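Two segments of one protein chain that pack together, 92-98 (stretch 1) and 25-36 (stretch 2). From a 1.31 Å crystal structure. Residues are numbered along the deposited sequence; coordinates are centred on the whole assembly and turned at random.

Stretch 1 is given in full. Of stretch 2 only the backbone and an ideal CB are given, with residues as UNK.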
# COMPACT_ATOMS: atom_id res chain seq x y z
N LYS A 92 26.15 -0.37 -3.57
CA LYS A 92 26.91 -0.59 -4.79
C LYS A 92 26.86 -2.06 -5.20
O LYS A 92 26.73 -2.37 -6.38
CB LYS A 92 28.37 -0.13 -4.63
CG LYS A 92 28.56 1.32 -4.18
CD LYS A 92 27.69 2.30 -4.97
CE LYS A 92 27.46 3.58 -4.19
NZ LYS A 92 26.31 4.36 -4.72
N SER A 93 26.97 -2.97 -4.23
CA SER A 93 27.03 -4.38 -4.59
C SER A 93 25.68 -4.92 -5.04
O SER A 93 25.64 -5.75 -5.96
CB SER A 93 27.64 -5.22 -3.47
OG SER A 93 26.83 -5.20 -2.32
N LEU A 94 24.58 -4.45 -4.44
CA LEU A 94 23.23 -4.80 -4.91
C LEU A 94 23.05 -4.31 -6.35
O LEU A 94 22.55 -5.05 -7.20
CB LEU A 94 22.14 -4.22 -3.98
CG LEU A 94 20.67 -4.69 -4.11
CD1 LEU A 94 19.89 -4.41 -2.84
CD2 LEU A 94 19.95 -4.05 -5.29
N LEU A 95 23.47 -3.08 -6.62
CA LEU A 95 23.36 -2.51 -7.97
C LEU A 95 24.24 -3.24 -8.99
O LEU A 95 23.89 -3.32 -10.17
CB LEU A 95 23.70 -1.02 -7.95
CG LEU A 95 22.66 -0.14 -7.26
CD1 LEU A 95 23.22 1.25 -7.01
CD2 LEU A 95 21.37 -0.06 -8.07
N GLN A 96 25.38 -3.77 -8.54
CA GLN A 96 26.31 -4.48 -9.42
C GLN A 96 25.68 -5.71 -10.09
O GLN A 96 26.07 -6.06 -11.20
CB GLN A 96 27.59 -4.86 -8.68
CG GLN A 96 28.76 -5.32 -9.56
CD GLN A 96 29.21 -4.27 -10.58
OE1 GLN A 96 29.70 -4.61 -11.65
NE2 GLN A 96 29.05 -2.99 -10.24
N SER A 97 24.70 -6.33 -9.43
CA SER A 97 24.00 -7.49 -10.02
C SER A 97 23.25 -7.12 -11.31
O SER A 97 23.00 -7.98 -12.15
CB SER A 97 23.06 -8.15 -9.02
OG SER A 97 21.94 -7.33 -8.73
N LEU A 98 22.88 -5.85 -11.44
CA LEU A 98 22.31 -5.31 -12.68
C LEU A 98 23.40 -4.92 -13.68
O LEU A 98 23.19 -5.01 -14.89
CB LEU A 98 21.46 -4.07 -12.38
CG LEU A 98 20.21 -4.16 -11.52
CD1 LEU A 98 19.71 -2.75 -11.25
CD2 LEU A 98 19.14 -4.99 -12.21
N UNK A 25 17.49 -7.87 3.14
CA UNK A 25 18.78 -8.29 3.69
C UNK A 25 19.62 -8.99 2.64
O UNK A 25 19.10 -9.78 1.85
CB UNK A 25 18.58 -9.21 4.89
N UNK A 26 20.93 -8.73 2.67
CA UNK A 26 21.89 -9.51 1.91
C UNK A 26 23.24 -9.44 2.61
O UNK A 26 23.48 -8.55 3.43
CB UNK A 26 21.99 -9.01 0.47
N UNK A 27 24.15 -10.38 2.29
CA UNK A 27 25.50 -10.27 2.82
C UNK A 27 26.17 -9.00 2.30
O UNK A 27 25.92 -8.57 1.17
CB UNK A 27 26.33 -11.50 2.45
N UNK A 28 27.03 -8.41 3.12
CA UNK A 28 27.79 -7.25 2.69
C UNK A 28 28.69 -7.58 1.51
O UNK A 28 29.23 -8.69 1.40
CB UNK A 28 28.62 -6.70 3.85
N UNK A 29 28.82 -6.60 0.61
CA UNK A 29 29.84 -6.59 -0.46
C UNK A 29 29.58 -7.48 -1.67
O UNK A 29 29.97 -7.13 -2.78
CB UNK A 29 31.18 -7.00 0.14
N UNK A 30 28.96 -8.63 -1.46
CA UNK A 30 28.79 -9.61 -2.55
C UNK A 30 27.72 -9.17 -3.55
O UNK A 30 26.85 -8.34 -3.23
CB UNK A 30 28.42 -10.98 -1.98
N UNK A 31 27.76 -9.71 -4.77
CA UNK A 31 26.95 -9.15 -5.86
C UNK A 31 25.93 -10.11 -6.47
O UNK A 31 25.47 -9.91 -7.59
CB UNK A 31 27.88 -8.66 -6.97
N UNK A 32 25.56 -11.13 -5.72
CA UNK A 32 24.48 -12.01 -6.14
C UNK A 32 23.18 -11.22 -6.25
O UNK A 32 22.99 -10.23 -5.53
CB UNK A 32 24.32 -13.18 -5.16
N UNK A 33 22.28 -11.64 -7.16
CA UNK A 33 20.98 -10.97 -7.25
C UNK A 33 20.01 -11.36 -6.14
O UNK A 33 19.03 -10.66 -5.92
CB UNK A 33 20.34 -11.28 -8.60
N UNK A 34 20.29 -12.44 -5.42
CA UNK A 34 19.35 -12.95 -4.43
C UNK A 34 19.26 -12.04 -3.22
O UNK A 34 20.26 -11.49 -2.75
CB UNK A 34 19.75 -14.36 -3.99
N UNK A 35 18.04 -11.89 -2.72
CA UNK A 35 17.71 -11.02 -1.61
C UNK A 35 16.69 -11.70 -0.71
O UNK A 35 15.83 -12.45 -1.20
CB UNK A 35 17.18 -9.68 -2.11
N UNK A 36 16.77 -11.43 0.60
CA UNK A 36 15.75 -11.83 1.57
C UNK A 36 14.93 -10.59 1.94
O UNK A 36 15.49 -9.51 2.09
CB UNK A 36 16.38 -12.46 2.81

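Position 25 has extended angles (-122/142), and its ideal CB lies far from stretch 1, so the contact sets no preference; the backbone pairs with position 36 in both directions. The deposited residue is Leu25.

At 26 the backbone is again extended (-153/162) and CA-to-CB points toward stretch 1, yet nothing there lies within 5.5 Å of the ideal CB. A short side chain would not reach stretch 1. Ahead lie the Leu94 side chain and the Ser93 hydroxyl, as well as carbonyl oxygens of stretch 2 itself, which favours a long chain with an apolar stem and a donor at its tip: lysine suits, and arginine or glutamine might. It is Lys26. Its CD passes 4.1 Å from Leu94 CB, and chi3 and chi4, both m, bend the end so that NZ donates to Ser93 OG at 2.9 Å, to the backbone O of position 27 at 2.7 Å and to that of position 30 at 2.8 Å. One ammonium thus ties the strand end and the loop after it to Ser93 on the helix.

Position 27, with phi -63, admits proline and much else; it is Pro27. At 28 CA-to-CB points away, and stretch 1 exerts no selection; it is Ala28.

Position 29 has a positive phi (77/-34), which glycine, asparagine or aspartate adopt readily. CA-to-CB points away, so a long polar chain is also possible. Arg29 is found; its backbone makes the close approach, with O 3.1 Å from Ser93 CB.

Position 30 also directs its CB away, leaving the choice wide. It is Thr30, whose O lies 3.2 Å from Ser93 CB.

Position 31 is where the backbones come closest, its CA 4.9 Å from that of Ser93. CA-to-CB points sideways, and the ideal CB sits 3.8 Å from Ser93 O and 4.2 Å from Gln96 CB. A gamma atom anti to N would be crowded by Gln96 CB and Ser97 N, so the chain should leave in another rotamer; a flexible polar chain such as glutamate, glutamine or lysine could run along Gln96. Glu31, with chi1 p, does so, OE2 reaching 3.6 Å from Gln96 CG, while its O lies 3.3 Å from Ser97 CB.

Position 32 points away and suits many polar residues; it is Asp32.

At 33, phi -76 permits proline, and the ideal CB is 4.2 Å from Ser97 CB, favouring a compact side chain. Pro33 fits, its CA 3.9 Å from Ser97 CB.

Position 34 is out of reach, and Glu34 makes no contact with stretch 1.

Position 35 (-141/147) points toward stretch 1, where Leu94 offers an apolar surface beyond the ideal CB's reach; leucine, methionine or phenylalanine could span it. Leu35 does, CD2 meeting Leu94 CD1 at 4.0 Å.

Position 36, also out of reach, is Ile36.

Stretch 2, residues 25-36: LKPARTEDPELI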
# COMPACT_ATOMS: atom_id res chain seq x y z
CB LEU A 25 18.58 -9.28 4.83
CG LEU A 25 17.60 -8.96 5.95
CD1 LEU A 25 17.54 -10.09 6.96
CD2 LEU A 25 17.98 -7.66 6.64
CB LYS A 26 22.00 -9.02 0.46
CG LYS A 26 22.55 -7.60 0.32
CD LYS A 26 22.73 -7.18 -1.14
CE LYS A 26 23.97 -7.77 -1.80
NZ LYS A 26 25.26 -7.31 -1.18
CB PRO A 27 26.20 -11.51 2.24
CG PRO A 27 25.10 -12.48 1.98
CD PRO A 27 23.96 -11.62 1.52
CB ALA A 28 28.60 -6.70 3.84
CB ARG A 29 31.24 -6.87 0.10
CG ARG A 29 31.76 -5.81 1.06
CD ARG A 29 33.07 -6.22 1.73
NE ARG A 29 32.92 -7.40 2.59
CZ ARG A 29 32.52 -7.37 3.86
NH1 ARG A 29 32.26 -6.23 4.48
NH2 ARG A 29 32.40 -8.52 4.53
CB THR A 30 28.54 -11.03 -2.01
OG1 THR A 30 27.53 -10.98 -0.99
CG2 THR A 30 29.83 -11.60 -1.42
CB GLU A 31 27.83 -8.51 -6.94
CG GLU A 31 28.73 -9.47 -7.69
CD GLU A 31 29.73 -8.74 -8.56
OE1 GLU A 31 29.65 -8.88 -9.79
OE2 GLU A 31 30.56 -8.00 -8.01
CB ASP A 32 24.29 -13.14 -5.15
CG ASP A 32 25.57 -13.87 -4.86
OD1 ASP A 32 25.94 -14.76 -5.65
OD2 ASP A 32 26.21 -13.53 -3.85
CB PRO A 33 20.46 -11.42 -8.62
CG PRO A 33 21.13 -12.73 -8.88
CD PRO A 33 22.49 -12.63 -8.24
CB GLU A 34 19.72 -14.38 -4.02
CG GLU A 34 19.46 -15.42 -5.10
CD GLU A 34 20.56 -15.53 -6.14
OE1 GLU A 34 21.66 -14.98 -5.93
OE2 GLU A 34 20.33 -16.18 -7.18
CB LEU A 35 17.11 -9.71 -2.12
CG LEU A 35 18.00 -8.84 -3.01
CD1 LEU A 35 17.21 -7.74 -3.69
CD2 LEU A 35 19.16 -8.26 -2.20
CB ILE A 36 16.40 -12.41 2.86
CG1 ILE A 36 16.93 -13.83 2.61
CG2 ILE A 36 15.43 -12.34 4.04
CD1 ILE A 36 17.76 -14.35 3.76
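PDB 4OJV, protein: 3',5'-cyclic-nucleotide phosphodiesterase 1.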